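Putative protease (Parabacteroides distasonis ATCC 8503, PDB 3KD4) is of unknown function but is thought to be an exported protease, built of beta-rich domains and a central alpha/beta part. Local coordinates at residues E426-V431 with T465-R470; G9-A14 with S138-C143; L416-S421 with K476-P481. One frame throughout, in Å; residues are numbered along the deposited sequence.

All three contacts are partly buried pairings of strands, with different chemistry. Contacts 1 and 3 belong to the same family region. Contact 1 is nested in the chain loop that contact 3 closes, and their centres lie about 29 Å apart. Contact 1 is regular antiparallel sheet, with a buried face that carries both aliphatic groups and an arginine. Contact 3 is a short two-stranded pairing nearer the centre of the chain, with aromatic rings on one face and a carboxylate-amide pair on the other. Contact 2 lies on the opposite side of the chain's centre from contact 1. It is a parallel pairing in another sheet, and its charged side chains reach the surface.

Contact 1 of 3, residues E426-V431 with T465-R470; sequences EVTYTV and TIEVVR
The hydroxyl of Tyr-429 is tied to Arg-470 through a water. The water donates to Tyr-429 OH at 2.8 Å and accepts from Arg-470 NH1 at 3.0 Å. It lies in the plane of the ring and of the guanidinium. Tyr-429 OH also bonds Pro-395 O. Arg-470 NH2 bonds Trp-494 O, and the guanidinium makes a cation-pi contact with Trp-494. With CG anti to its carbonyl carbon (chi1 -62°), the Tyr-429 ring starts beside its own backbone N, and Val-468 O, which that N-H bonds, lies at the ring's edge. Tyr-429 CE1 comes 3.9 Å from Arg-470 CD.

Six backbone bonds join these antiparallel strands. They fall in the pairs Val-427/Arg-470, Tyr-429/Val-468 and Val-431/Ile-466. The straightest, Tyr-429 N to Val-468 O, is 2.8 Å long with 177° at the hydrogen.

The other face carries Thr-428, Thr-430, Glu-467 and Val-469. Thr-428 lies alongside Val-469, with Thr-428 OG1 3.9 Å from Val-469 CG2. Thr-428 CG2 is 3.8 Å from Glu-467 OE2. An alanine in place of Thr-428 would probably leave a gap beside Val-469 CG2 and Glu-467 freer to turn. Glu-426 OE1 pairs with Lys-373 of the adjoining strand 370-380.

The buried face thus holds an arginine and a phenol among aliphatic groups. Water, carbonyls and the Trp-494 ring probably offset the cost of burying them.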
loop_
_atom_site.group_PDB
_atom_site.type_symbol
_atom_site.label_atom_id
_atom_site.label_comp_id
_atom_site.label_asym_id
_atom_site.label_seq_id
_atom_site.Cartn_x
_atom_site.Cartn_y
_atom_site.Cartn_z
ATOM N N GLU A 426 21.221 0.195 -16.692
ATOM C CA GLU A 426 22.551 0.340 -17.248
ATOM C C GLU A 426 23.112 1.687 -16.844
ATOM O O GLU A 426 22.463 2.720 -17.070
ATOM C CB GLU A 426 22.521 0.230 -18.753
ATOM C CG GLU A 426 23.871 0.520 -19.380
ATOM C CD GLU A 426 23.794 0.577 -20.885
ATOM O OE1 GLU A 426 23.071 1.459 -21.412
ATOM O OE2 GLU A 426 24.433 -0.272 -21.533
ATOM N N VAL A 427 24.305 1.679 -16.239
ATOM C CA VAL A 427 24.964 2.917 -15.856
ATOM C C VAL A 427 26.346 2.936 -16.515
ATOM O O VAL A 427 27.139 2.003 -16.324
ATOM C CB VAL A 427 25.109 3.066 -14.321
ATOM C CG1 VAL A 427 25.742 4.443 -13.975
ATOM C CG2 VAL A 427 23.741 2.899 -13.639
ATOM N N THR A 428 26.615 3.992 -17.284
ATOM C CA THR A 428 27.875 4.149 -17.996
ATOM C C THR A 428 28.688 5.278 -17.396
ATOM O O THR A 428 28.242 6.421 -17.381
ATOM C CB THR A 428 27.629 4.437 -19.457
ATOM O OG1 THR A 428 26.957 3.316 -20.026
ATOM C CG2 THR A 428 28.961 4.675 -20.217
ATOM N N TYR A 429 29.886 4.960 -16.904
ATOM C CA TYR A 429 30.756 5.971 -16.312
ATOM C C TYR A 429 31.860 6.284 -17.314
ATOM O O TYR A 429 32.437 5.377 -17.890
ATOM C CB TYR A 429 31.392 5.481 -15.013
ATOM C CG TYR A 429 30.431 5.155 -13.909
ATOM C CD1 TYR A 429 29.879 3.882 -13.787
ATOM C CD2 TYR A 429 30.061 6.113 -12.994
ATOM C CE1 TYR A 429 28.977 3.588 -12.776
ATOM C CE2 TYR A 429 29.163 5.834 -11.977
ATOM C CZ TYR A 429 28.627 4.565 -11.868
ATOM O OH TYR A 429 27.736 4.298 -10.855
ATOM N N THR A 430 32.132 7.561 -17.553
ATOM C CA THR A 430 33.291 7.920 -18.346
ATOM C C THR A 430 34.278 8.564 -17.379
ATOM O O THR A 430 33.991 9.600 -16.758
ATOM C CB THR A 430 32.959 8.838 -19.531
ATOM O OG1 THR A 430 32.041 8.166 -20.403
ATOM C CG2 THR A 430 34.230 9.169 -20.323
ATOM N N VAL A 431 35.401 7.886 -17.205
ATOM C CA VAL A 431 36.370 8.270 -16.218
ATOM C C VAL A 431 37.596 8.846 -16.929
ATOM O O VAL A 431 38.177 8.183 -17.790
ATOM C CB VAL A 431 36.789 7.060 -15.357
ATOM C CG1 VAL A 431 37.823 7.499 -14.348
ATOM C CG2 VAL A 431 35.568 6.447 -14.674
ATOM N N THR A 465 40.512 8.088 -21.509
ATOM C CA THR A 465 39.369 7.837 -20.631
ATOM C C THR A 465 39.253 6.340 -20.380
ATOM O O THR A 465 39.799 5.502 -21.117
ATOM C CB THR A 465 38.023 8.305 -21.223
ATOM O OG1 THR A 465 37.706 7.488 -22.357
ATOM C CG2 THR A 465 38.058 9.784 -21.630
ATOM N N ILE A 466 38.516 6.006 -19.335
ATOM C CA ILE A 466 38.124 4.629 -19.091
ATOM C C ILE A 466 36.605 4.618 -18.970
ATOM O O ILE A 466 36.025 5.418 -18.224
ATOM C CB ILE A 466 38.722 4.089 -17.800
ATOM C CG1 ILE A 466 40.250 4.142 -17.871
ATOM C CG2 ILE A 466 38.190 2.662 -17.504
ATOM C CD1 ILE A 466 40.887 4.206 -16.466
ATOM N N GLU A 467 35.983 3.721 -19.730
ATOM C CA GLU A 467 34.559 3.547 -19.687
ATOM C C GLU A 467 34.195 2.366 -18.822
ATOM O O GLU A 467 34.610 1.242 -19.097
ATOM C CB GLU A 467 34.027 3.299 -21.084
ATOM C CG GLU A 467 32.521 3.128 -21.101
ATOM C CD GLU A 467 32.027 2.496 -22.380
ATOM O OE1 GLU A 467 32.558 1.404 -22.759
ATOM O OE2 GLU A 467 31.087 3.069 -22.973
ATOM N N VAL A 468 33.366 2.604 -17.814
ATOM C CA VAL A 468 32.894 1.520 -16.980
ATOM C C VAL A 468 31.403 1.360 -17.198
ATOM O O VAL A 468 30.667 2.311 -16.962
ATOM C CB VAL A 468 33.178 1.812 -15.496
ATOM C CG1 VAL A 468 32.693 0.631 -14.621
ATOM C CG2 VAL A 468 34.656 2.081 -15.284
ATOM N N VAL A 469 30.946 0.180 -17.628
ATOM C CA VAL A 469 29.491 -0.057 -17.772
ATOM C C VAL A 469 29.010 -1.079 -16.729
ATOM O O VAL A 469 29.513 -2.195 -16.664
ATOM C CB VAL A 469 29.098 -0.516 -19.200
ATOM C CG1 VAL A 469 27.573 -0.699 -19.329
ATOM C CG2 VAL A 469 29.625 0.461 -20.262
ATOM N N ARG A 470 28.054 -0.680 -15.901
ATOM C CA ARG A 470 27.415 -1.600 -14.960
ATOM C C ARG A 470 25.986 -1.857 -15.406
ATOM O O ARG A 470 25.274 -0.906 -15.705
ATOM C CB ARG A 470 27.407 -1.007 -13.548
ATOM C CG ARG A 470 28.784 -0.553 -13.038
ATOM C CD ARG A 470 28.677 -0.145 -11.599
ATOM N NE ARG A 470 28.537 -1.344 -10.781
ATOM C CZ ARG A 470 27.769 -1.459 -9.707
ATOM N NH1 ARG A 470 27.006 -0.461 -9.300
ATOM N NH2 ARG A 470 27.765 -2.602 -9.049
HETATM O O HOH W 1 26.052 2.025 -10.572
#

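Contact 2 of 3, residues G9-A14 with S138-C143; sequences GKVSKA and SPVKEC
Backbone bonding between Val-11 and Glu-142 sets the register. Val-11 N donates to Glu-142 O at 2.8 Å, with 163° at the hydrogen. The backbone of Val-11 also bonds Lys-144, so it is linked to residues on either side of Cys-143, its parallel partner. Two CA-H...O contacts support the pairing. Lys-10 CA lies 3.4 Å from Glu-142 O, and Cys-143 CA lies 3.3 Å from Val-11 O.

The charged contact is looser. Lys-10 and Glu-142 lie side by side and point the same way. Lys-10 NZ is 3.8 Å from Glu-142 OE1, a long salt bridge. The carboxylate has a second charged partner, as Glu-142 OE2 pairs with Arg-182 of strand 174-184. A water fixes its other oxygen by donating to Glu-142 OE1 at 2.8 Å and to Val-11 O at 2.9 Å. Glu-142 is therefore gripped at both oxygens, and its charge is probably shared between lysine and arginine.

The apolar contacts are few. Val-11 and Val-140 cross at about a right angle, with Val-11 CG2 3.8 Å from Val-140 CG1. Val-11 CG1 approaches Cys-143 SG more loosely, at 4.2 Å. Ile-184 of strand 174-184 touches both Val-140 and Cys-143.

Gly-9 and Lys-10 both face Glu-30, which makes a classic beta bulge where the chain turns a corner. Past the bulge, strand 6-17 runs parallel to strand 140-150. This is the parallel step in an otherwise antiparallel eight-stranded sheet.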
loop_
_atom_site.group_PDB
_atom_site.type_symbol
_atom_site.label_atom_id
_atom_site.label_comp_id
_atom_site.label_asym_id
_atom_site.label_seq_id
_atom_site.Cartn_x
_atom_site.Cartn_y
_atom_site.Cartn_z
ATOM N N GLY A 9 -4.465 -11.426 24.348
ATOM C CA GLY A 9 -5.111 -12.610 24.902
ATOM C C GLY A 9 -6.419 -12.870 24.171
ATOM O O GLY A 9 -6.737 -14.007 23.806
ATOM N N LYS A 10 -7.165 -11.805 23.911
ATOM C CA LYS A 10 -8.420 -11.930 23.179
ATOM C C LYS A 10 -8.657 -10.752 22.268
ATOM O O LYS A 10 -8.346 -9.589 22.622
ATOM C CB LYS A 10 -9.580 -11.992 24.141
ATOM C CG LYS A 10 -9.605 -13.273 24.948
ATOM C CD LYS A 10 -10.959 -13.442 25.635
ATOM C CE LYS A 10 -10.915 -14.543 26.735
ATOM N NZ LYS A 10 -10.075 -15.715 26.333
ATOM N N VAL A 11 -9.186 -11.064 21.091
ATOM C CA VAL A 11 -9.754 -10.099 20.181
ATOM C C VAL A 11 -11.163 -10.614 19.793
ATOM O O VAL A 11 -11.367 -11.835 19.507
ATOM C CB VAL A 11 -8.843 -9.926 18.947
ATOM C CG1 VAL A 11 -9.475 -9.045 17.885
ATOM C CG2 VAL A 11 -7.457 -9.365 19.374
ATOM N N SER A 12 -12.135 -9.713 19.795
ATOM C CA SER A 12 -13.466 -10.056 19.283
ATOM C C SER A 12 -13.968 -8.900 18.451
ATOM O O SER A 12 -13.928 -7.753 18.905
ATOM C CB SER A 12 -14.409 -10.388 20.437
ATOM O OG SER A 12 -15.605 -10.959 19.955
ATOM N N LYS A 13 -14.356 -9.177 17.200
ATOM C CA LYS A 13 -14.912 -8.137 16.328
ATOM C C LYS A 13 -16.235 -8.639 15.799
ATOM O O LYS A 13 -16.342 -9.819 15.396
ATOM C CB LYS A 13 -13.970 -7.801 15.178
ATOM C CG LYS A 13 -12.680 -7.171 15.670
ATOM C CD LYS A 13 -11.672 -6.901 14.590
ATOM C CE LYS A 13 -10.490 -6.067 15.176
ATOM N NZ LYS A 13 -9.474 -5.782 14.151
ATOM N N ALA A 14 -17.248 -7.776 15.821
ATOM C CA ALA A 14 -18.581 -8.167 15.399
ATOM C C ALA A 14 -19.159 -7.072 14.525
ATOM O O ALA A 14 -19.164 -5.899 14.934
ATOM C CB ALA A 14 -19.477 -8.428 16.628
ATOM N N SER A 138 1.806 -8.325 17.398
ATOM C CA SER A 138 1.952 -9.268 18.501
ATOM C C SER A 138 1.053 -10.486 18.245
ATOM O O SER A 138 0.030 -10.381 17.526
ATOM C CB SER A 138 1.516 -8.567 19.800
ATOM O OG SER A 138 2.351 -7.465 20.105
ATOM N N PRO A 139 1.377 -11.619 18.861
ATOM C CA PRO A 139 0.482 -12.780 18.765
ATOM C C PRO A 139 -0.931 -12.529 19.327
ATOM O O PRO A 139 -1.121 -11.731 20.275
ATOM C CB PRO A 139 1.158 -13.852 19.633
ATOM C CG PRO A 139 2.426 -13.246 20.167
ATOM C CD PRO A 139 2.482 -11.818 19.830
ATOM N N VAL A 140 -1.895 -13.224 18.738
ATOM C CA VAL A 140 -3.298 -13.180 19.163
ATOM C C VAL A 140 -3.672 -14.596 19.587
ATOM O O VAL A 140 -3.700 -15.522 18.757
ATOM C CB VAL A 140 -4.242 -12.657 18.052
ATOM C CG1 VAL A 140 -5.695 -12.659 18.564
ATOM C CG2 VAL A 140 -3.815 -11.257 17.586
ATOM N N LYS A 141 -3.944 -14.766 20.872
ATOM C CA LYS A 141 -4.239 -16.084 21.428
ATOM C C LYS A 141 -5.584 -16.594 20.944
ATOM O O LYS A 141 -5.729 -17.768 20.647
ATOM C CB LYS A 141 -4.193 -16.022 22.962
ATOM C CG LYS A 141 -4.479 -17.331 23.680
ATOM C CD LYS A 141 -3.454 -18.400 23.306
ATOM C CE LYS A 141 -3.475 -19.622 24.234
ATOM N NZ LYS A 141 -2.678 -20.729 23.620
ATOM N N GLU A 142 -6.563 -15.697 20.869
ATOM C CA GLU A 142 -7.910 -16.020 20.405
ATOM C C GLU A 142 -8.554 -14.818 19.745
ATOM O O GLU A 142 -8.649 -13.732 20.347
ATOM C CB GLU A 142 -8.798 -16.447 21.566
ATOM C CG GLU A 142 -10.231 -16.861 21.155
ATOM C CD GLU A 142 -11.110 -17.119 22.380
ATOM O OE1 GLU A 142 -11.665 -16.148 22.932
ATOM O OE2 GLU A 142 -11.241 -18.293 22.784
ATOM N N CYS A 143 -9.080 -15.062 18.552
ATOM C CA CYS A 143 -9.704 -14.057 17.746
ATOM C C CYS A 143 -11.074 -14.603 17.297
ATOM O O CYS A 143 -11.135 -15.635 16.612
ATOM C CB CYS A 143 -8.826 -13.722 16.545
ATOM S SG CYS A 143 -9.585 -12.511 15.468
HETATM O O HOH W 2 -11.927 -13.709 21.646
#

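Contact 3 of 3, residues L416-S421 with K476-P481; sequences LFELPS and KQQFTP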
loop_
_atom_site.group_PDB
_atom_site.type_symbol
_atom_site.label_atom_id
_atom_site.label_comp_id
_atom_site.label_asym_id
_atom_site.label_seq_id
_atom_site.Cartn_x
_atom_site.Cartn_y
_atom_site.Cartn_z
ATOM N N LEU A 416 8.503 -14.928 2.177
ATOM C CA LEU A 416 8.659 -14.514 0.798
ATOM C C LEU A 416 9.273 -13.162 0.734
ATOM O O LEU A 416 8.986 -12.303 1.568
ATOM C CB LEU A 416 7.330 -14.467 0.070
ATOM C CG LEU A 416 6.663 -15.815 -0.217
ATOM C CD1 LEU A 416 5.332 -15.552 -0.946
ATOM C CD2 LEU A 416 7.566 -16.723 -1.052
ATOM N N PHE A 417 10.111 -13.000 -0.286
ATOM C CA PHE A 417 10.812 -11.776 -0.586
ATOM C C PHE A 417 10.231 -11.186 -1.870
ATOM O O PHE A 417 10.126 -11.897 -2.861
ATOM C CB PHE A 417 12.282 -12.136 -0.779
ATOM C CG PHE A 417 13.152 -10.976 -1.060
ATOM C CD1 PHE A 417 13.290 -9.976 -0.131
ATOM C CD2 PHE A 417 13.847 -10.884 -2.247
ATOM C CE1 PHE A 417 14.110 -8.882 -0.388
ATOM C CE2 PHE A 417 14.694 -9.777 -2.500
ATOM C CZ PHE A 417 14.797 -8.785 -1.568
ATOM N N GLU A 418 9.853 -9.917 -1.861
ATOM C CA GLU A 418 9.195 -9.296 -3.029
ATOM C C GLU A 418 9.845 -8.013 -3.429
ATOM O O GLU A 418 10.098 -7.162 -2.588
ATOM C CB GLU A 418 7.704 -9.013 -2.702
ATOM C CG GLU A 418 6.844 -8.564 -3.897
ATOM C CD GLU A 418 5.393 -8.415 -3.515
ATOM O OE1 GLU A 418 4.661 -9.393 -3.686
ATOM O OE2 GLU A 418 4.996 -7.351 -3.000
ATOM N N LEU A 419 10.093 -7.856 -4.725
ATOM C CA LEU A 419 10.666 -6.638 -5.266
ATOM C C LEU A 419 9.552 -5.681 -5.683
ATOM O O LEU A 419 8.471 -6.125 -6.064
ATOM C CB LEU A 419 11.494 -6.972 -6.496
ATOM C CG LEU A 419 12.584 -8.034 -6.369
ATOM C CD1 LEU A 419 13.294 -8.095 -7.717
ATOM C CD2 LEU A 419 13.565 -7.674 -5.247
ATOM N N PRO A 420 9.812 -4.363 -5.645
ATOM C CA PRO A 420 8.785 -3.410 -6.064
ATOM C C PRO A 420 8.387 -3.584 -7.536
ATOM O O PRO A 420 7.225 -3.391 -7.884
ATOM C CB PRO A 420 9.462 -2.049 -5.848
ATOM C CG PRO A 420 10.611 -2.288 -4.978
ATOM C CD PRO A 420 11.033 -3.696 -5.160
ATOM N N SER A 421 9.344 -3.988 -8.375
ATOM C CA SER A 421 9.105 -4.205 -9.810
ATOM C C SER A 421 10.208 -5.064 -10.384
ATOM O O SER A 421 11.243 -5.251 -9.754
ATOM C CB SER A 421 9.104 -2.886 -10.581
ATOM O OG SER A 421 10.424 -2.350 -10.723
ATOM N N LYS A 476 12.273 -11.675 -11.952
ATOM C CA LYS A 476 11.225 -12.343 -11.167
ATOM C C LYS A 476 10.940 -11.398 -9.998
ATOM O O LYS A 476 11.825 -10.695 -9.547
ATOM C CB LYS A 476 11.725 -13.716 -10.697
ATOM C CG LYS A 476 10.758 -14.545 -9.908
ATOM C CD LYS A 476 11.330 -15.958 -9.704
ATOM C CE LYS A 476 10.596 -16.818 -8.665
ATOM N NZ LYS A 476 9.098 -16.694 -8.692
ATOM N N GLN A 477 9.693 -11.373 -9.531
ATOM C CA GLN A 477 9.254 -10.472 -8.482
ATOM C C GLN A 477 9.245 -11.061 -7.076
ATOM O O GLN A 477 9.466 -10.339 -6.122
ATOM C CB GLN A 477 7.819 -10.054 -8.758
ATOM C CG GLN A 477 7.676 -9.095 -9.854
ATOM C CD GLN A 477 6.254 -8.907 -10.243
ATOM O OE1 GLN A 477 5.695 -7.839 -9.984
ATOM N NE2 GLN A 477 5.629 -9.963 -10.861
ATOM N N GLN A 478 8.900 -12.334 -6.949
ATOM C CA GLN A 478 8.780 -12.960 -5.644
ATOM C C GLN A 478 9.647 -14.173 -5.517
ATOM O O GLN A 478 9.746 -14.981 -6.440
ATOM C CB GLN A 478 7.354 -13.397 -5.358
ATOM C CG GLN A 478 6.352 -12.258 -5.338
ATOM C CD GLN A 478 4.951 -12.758 -4.989
ATOM O OE1 GLN A 478 4.533 -13.796 -5.482
ATOM N NE2 GLN A 478 4.230 -12.022 -4.162
ATOM N N PHE A 479 10.211 -14.329 -4.330
ATOM C CA PHE A 479 11.218 -15.334 -4.070
ATOM C C PHE A 479 10.937 -16.025 -2.738
ATOM O O PHE A 479 10.671 -15.374 -1.718
ATOM C CB PHE A 479 12.613 -14.688 -4.033
ATOM C CG PHE A 479 12.984 -13.985 -5.283
ATOM C CD1 PHE A 479 12.576 -12.663 -5.502
ATOM C CD2 PHE A 479 13.714 -14.640 -6.267
ATOM C CE1 PHE A 479 12.893 -12.014 -6.678
ATOM C CE2 PHE A 479 14.047 -13.997 -7.473
ATOM C CZ PHE A 479 13.653 -12.677 -7.675
ATOM N N THR A 480 10.956 -17.349 -2.777
ATOM C CA THR A 480 10.872 -18.155 -1.587
ATOM C C THR A 480 12.223 -18.075 -0.889
ATOM O O THR A 480 13.221 -17.652 -1.498
ATOM C CB THR A 480 10.655 -19.627 -1.938
ATOM O OG1 THR A 480 11.754 -20.047 -2.747
ATOM C CG2 THR A 480 9.335 -19.834 -2.693
ATOM N N PRO A 481 12.272 -18.493 0.386
ATOM C CA PRO A 481 13.542 -18.534 1.102
ATOM C C PRO A 481 14.596 -19.387 0.390
ATOM O O PRO A 481 15.763 -19.030 0.418
ATOM C CB PRO A 481 13.161 -19.092 2.461
ATOM C CG PRO A 481 11.709 -18.673 2.635
ATOM C CD PRO A 481 11.125 -18.779 1.266
#
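Phe-417 and Phe-479 pack on the buried face of this short antiparallel pair. Phe-417 CD2 lies 3.9 Å from Phe-479 CD1, and the two side chains meet at a slant. Leu-419 adds to the cluster, with its CG at the edge of the Phe-479 ring, 4.0 Å from Phe-479 CE1. CG of Phe-479 is anti to its carbonyl carbon (chi1 -59°), which starts the ring on the side of its own backbone N, toward Leu-419. Helix 481-495 covers both rings: Val-487 touches each, and Tyr-484 meets Phe-417 edge-to-face. Backbone bonds tie Phe-417 to Phe-479 in both directions, and Leu-419 N donates to Gln-477 O at 2.9 Å.

The opposite face is polar. Gln-478 NE2 donates to Glu-418 OE1 at 2.7 Å, and the amide and carboxylate are nearly coplanar. Glu-418 OE2 forms a salt bridge with Arg-349 and a hydrogen bond with the backbone N of Lys-195. A glycerol, probably from the crystallisation liquor, makes a weak bond with Gln-478 NE2.

The end at Leu-416 is exposed to solvent, yet Leu-416 CD2 still rests 3.6 Å from Thr-480 CA. Thr-480, at the N-cap position, caps the start of helix 481-495 with its side chain.

At the other end, Leu-419 CD1 lies 3.5 Å from Lys-476 O, a buried carbonyl oxygen with no partner in the model. The carboxylate of Glu-418, by contrast, is bonded at both oxygens, which probably stabilises its negative charge beside Arg-349.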